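Local coordinates for uncharacterized protein (Bacteroides ovatus, PDB 4DQA), which is of unknown function but probably binds carbohydrate through a concanavalin A-like lectin/glucanase domain that follows an N-terminal domain of the BT_3987-like family, at residues Thr234-Ile239 with Gly243-Gly248. Numbering follows the deposited sequence. Where two conformers were deposited one is given.
Sequences TGKTGI and GEKWAG
Lys236 and Lys245 approach each other over one face of a beta hairpin, strands 236-241 and 244-250, in the antiparallel sheet of the concanavalin A-like domain. Just before the first strand, Thr234 OG1 accepts from the backbone N of Lys236, an ST turn, and Gly235 takes a positive phi in a G1 bulge, a conformation that calls for glycine. The like charges, Lys236 NZ to Lys245 NZ 4.8 Å, would probably disfavour each other a little, though both side chains are exposed and Lys245 NZ has a water partner. That water, 2.6 Å from Lys245 NZ, accepts from the ammonium group and donates to the backbone O of Thr237. The Thr237 hydroxyl serves the neighbouring parts of the domain, bonded to Tyr212 OH and to Thr229 O of strand 223-231.

Gly238 faces Gly248 as a non-hydrogen-bonded pair, their CA atoms only 4.2 Å apart. With no side chain on either, the extended Lys245 chain can lie over the pair: CG stands anti to the backbone N (chi1 -173°), and CE comes to 3.9 Å from Gly238 CA.

Ile239 turns its side chain to the sheet face it shares with Ala247, where the branched aliphatic group suits a buried place against Val214, Leu228 and Tyr212, and the small Ala247 also meets Tyr212. Ile239 N donates to Ala247 O, tilted 31° from the plane of that carbonyl. In return Ile239 O serves two residues of a classic bulge, Trp246 and Ala247; the Trp246 indole packs on Val214 and makes a cation-pi contact with Lys216. The Ala247 N bond is weak; Trp246 N lies 2.8 Å from Ile239 O, nearly in line with its C=O.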
loop_
_atom_site.group_PDB
_atom_site.type_symbol
_atom_site.label_atom_id
_atom_site.label_comp_id
_atom_site.label_asym_id
_atom_site.label_seq_id
_atom_site.Cartn_x
_atom_site.Cartn_y
_atom_site.Cartn_z
ATOM N N THR A 234 -10.792 23.794 -6.229
ATOM C CA THR A 234 -10.457 23.962 -7.634
ATOM C C THR A 234 -11.652 23.636 -8.500
ATOM O O THR A 234 -11.715 24.026 -9.672
ATOM C CB THR A 234 -9.300 23.092 -8.084
ATOM O OG1 THR A 234 -9.689 21.711 -8.001
ATOM C CG2 THR A 234 -8.063 23.340 -7.236
ATOM N N GLY A 235 -12.572 22.857 -7.936
ATOM C CA GLY A 235 -13.739 22.388 -8.670
ATOM C C GLY A 235 -13.486 21.147 -9.510
ATOM O O GLY A 235 -14.399 20.629 -10.153
ATOM N N LYS A 236 -12.251 20.644 -9.512
ATOM C CA LYS A 236 -11.893 19.541 -10.396
ATOM C C LYS A 236 -12.253 18.209 -9.798
ATOM O O LYS A 236 -12.027 17.945 -8.618
ATOM C CB LYS A 236 -10.403 19.544 -10.713
ATOM C CG LYS A 236 -9.967 20.815 -11.431
ATOM C CD LYS A 236 -8.463 20.835 -11.662
ATOM C CE LYS A 236 -8.036 19.821 -12.728
ATOM N NZ LYS A 236 -6.580 19.913 -13.069
ATOM N N THR A 237 -12.873 17.392 -10.628
ATOM C CA THR A 237 -13.166 16.010 -10.258
ATOM C C THR A 237 -12.584 15.091 -11.311
ATOM O O THR A 237 -12.493 15.437 -12.493
ATOM C CB THR A 237 -14.692 15.774 -10.055
ATOM O OG1 THR A 237 -14.977 14.369 -9.904
ATOM C CG2 THR A 237 -15.492 16.290 -11.228
ATOM N N GLY A 238 -12.142 13.913 -10.870
ATOM C CA GLY A 238 -11.582 12.936 -11.776
ATOM C C GLY A 238 -11.983 11.512 -11.424
ATOM O O GLY A 238 -12.236 11.192 -10.253
ATOM N N ILE A 239 -12.044 10.667 -12.448
ATOM C CA ILE A 239 -12.147 9.230 -12.266
ATOM C C ILE A 239 -10.840 8.640 -12.773
ATOM O O ILE A 239 -10.399 8.924 -13.895
ATOM C CB ILE A 239 -13.306 8.642 -13.090
ATOM C CG1 ILE A 239 -14.638 9.130 -12.537
ATOM C CG2 ILE A 239 -13.255 7.112 -13.071
ATOM C CD1 ILE A 239 -15.840 8.758 -13.369
ATOM N N GLY A 243 -4.467 4.288 -11.542
ATOM C CA GLY A 243 -3.677 5.503 -11.356
ATOM C C GLY A 243 -3.691 6.489 -12.519
ATOM O O GLY A 243 -3.090 7.560 -12.410
ATOM N N GLU A 244 -4.346 6.134 -13.628
ATOM C CA GLU A 244 -4.449 7.011 -14.792
ATOM C C GLU A 244 -5.804 7.720 -14.815
ATOM O O GLU A 244 -6.842 7.103 -14.609
ATOM C CB GLU A 244 -4.294 6.227 -16.100
ATOM C CG GLU A 244 -2.973 5.478 -16.289
ATOM C CD GLU A 244 -2.952 4.680 -17.586
ATOM O OE1 GLU A 244 -3.125 5.287 -18.669
ATOM O OE2 GLU A 244 -2.778 3.442 -17.533
ATOM N N LYS A 245 -5.807 9.020 -15.095
ATOM C CA LYS A 245 -7.069 9.750 -15.149
ATOM C C LYS A 245 -7.794 9.378 -16.432
ATOM O O LYS A 245 -7.277 9.611 -17.528
ATOM C CB LYS A 245 -6.833 11.266 -15.083
ATOM C CG LYS A 245 -8.116 12.089 -14.958
ATOM C CD LYS A 245 -7.822 13.558 -14.601
ATOM C CE LYS A 245 -9.111 14.355 -14.461
ATOM N NZ LYS A 245 -8.876 15.799 -14.160
ATOM N N TRP A 246 -8.979 8.770 -16.303
ATOM C CA TRP A 246 -9.765 8.316 -17.458
ATOM C C TRP A 246 -10.866 9.289 -17.837
ATOM O O TRP A 246 -11.421 9.226 -18.939
ATOM C CB TRP A 246 -10.408 6.964 -17.163
ATOM C CG TRP A 246 -9.537 5.774 -17.443
ATOM C CD1 TRP A 246 -8.188 5.729 -17.406
ATOM C CD2 TRP A 246 -9.976 4.447 -17.798
ATOM N NE1 TRP A 246 -7.739 4.468 -17.719
ATOM C CE2 TRP A 246 -8.817 3.666 -17.983
ATOM C CE3 TRP A 246 -11.231 3.853 -18.001
ATOM C CZ2 TRP A 246 -8.866 2.321 -18.339
ATOM C CZ3 TRP A 246 -11.277 2.507 -18.354
ATOM C CH2 TRP A 246 -10.100 1.761 -18.528
ATOM N N ALA A 247 -11.215 10.167 -16.911
ATOM C CA ALA A 247 -12.231 11.169 -17.177
ATOM C C ALA A 247 -12.181 12.244 -16.122
ATOM O O ALA A 247 -11.715 12.034 -14.995
ATOM C CB ALA A 247 -13.590 10.550 -17.228
ATOM N N GLY A 248 -12.643 13.426 -16.493
ATOM C CA GLY A 248 -12.728 14.501 -15.544
ATOM C C GLY A 248 -13.888 15.421 -15.826
ATOM O O GLY A 248 -14.476 15.402 -16.918
HETATM O O HOH W 1 -10.868 17.384 -13.757
#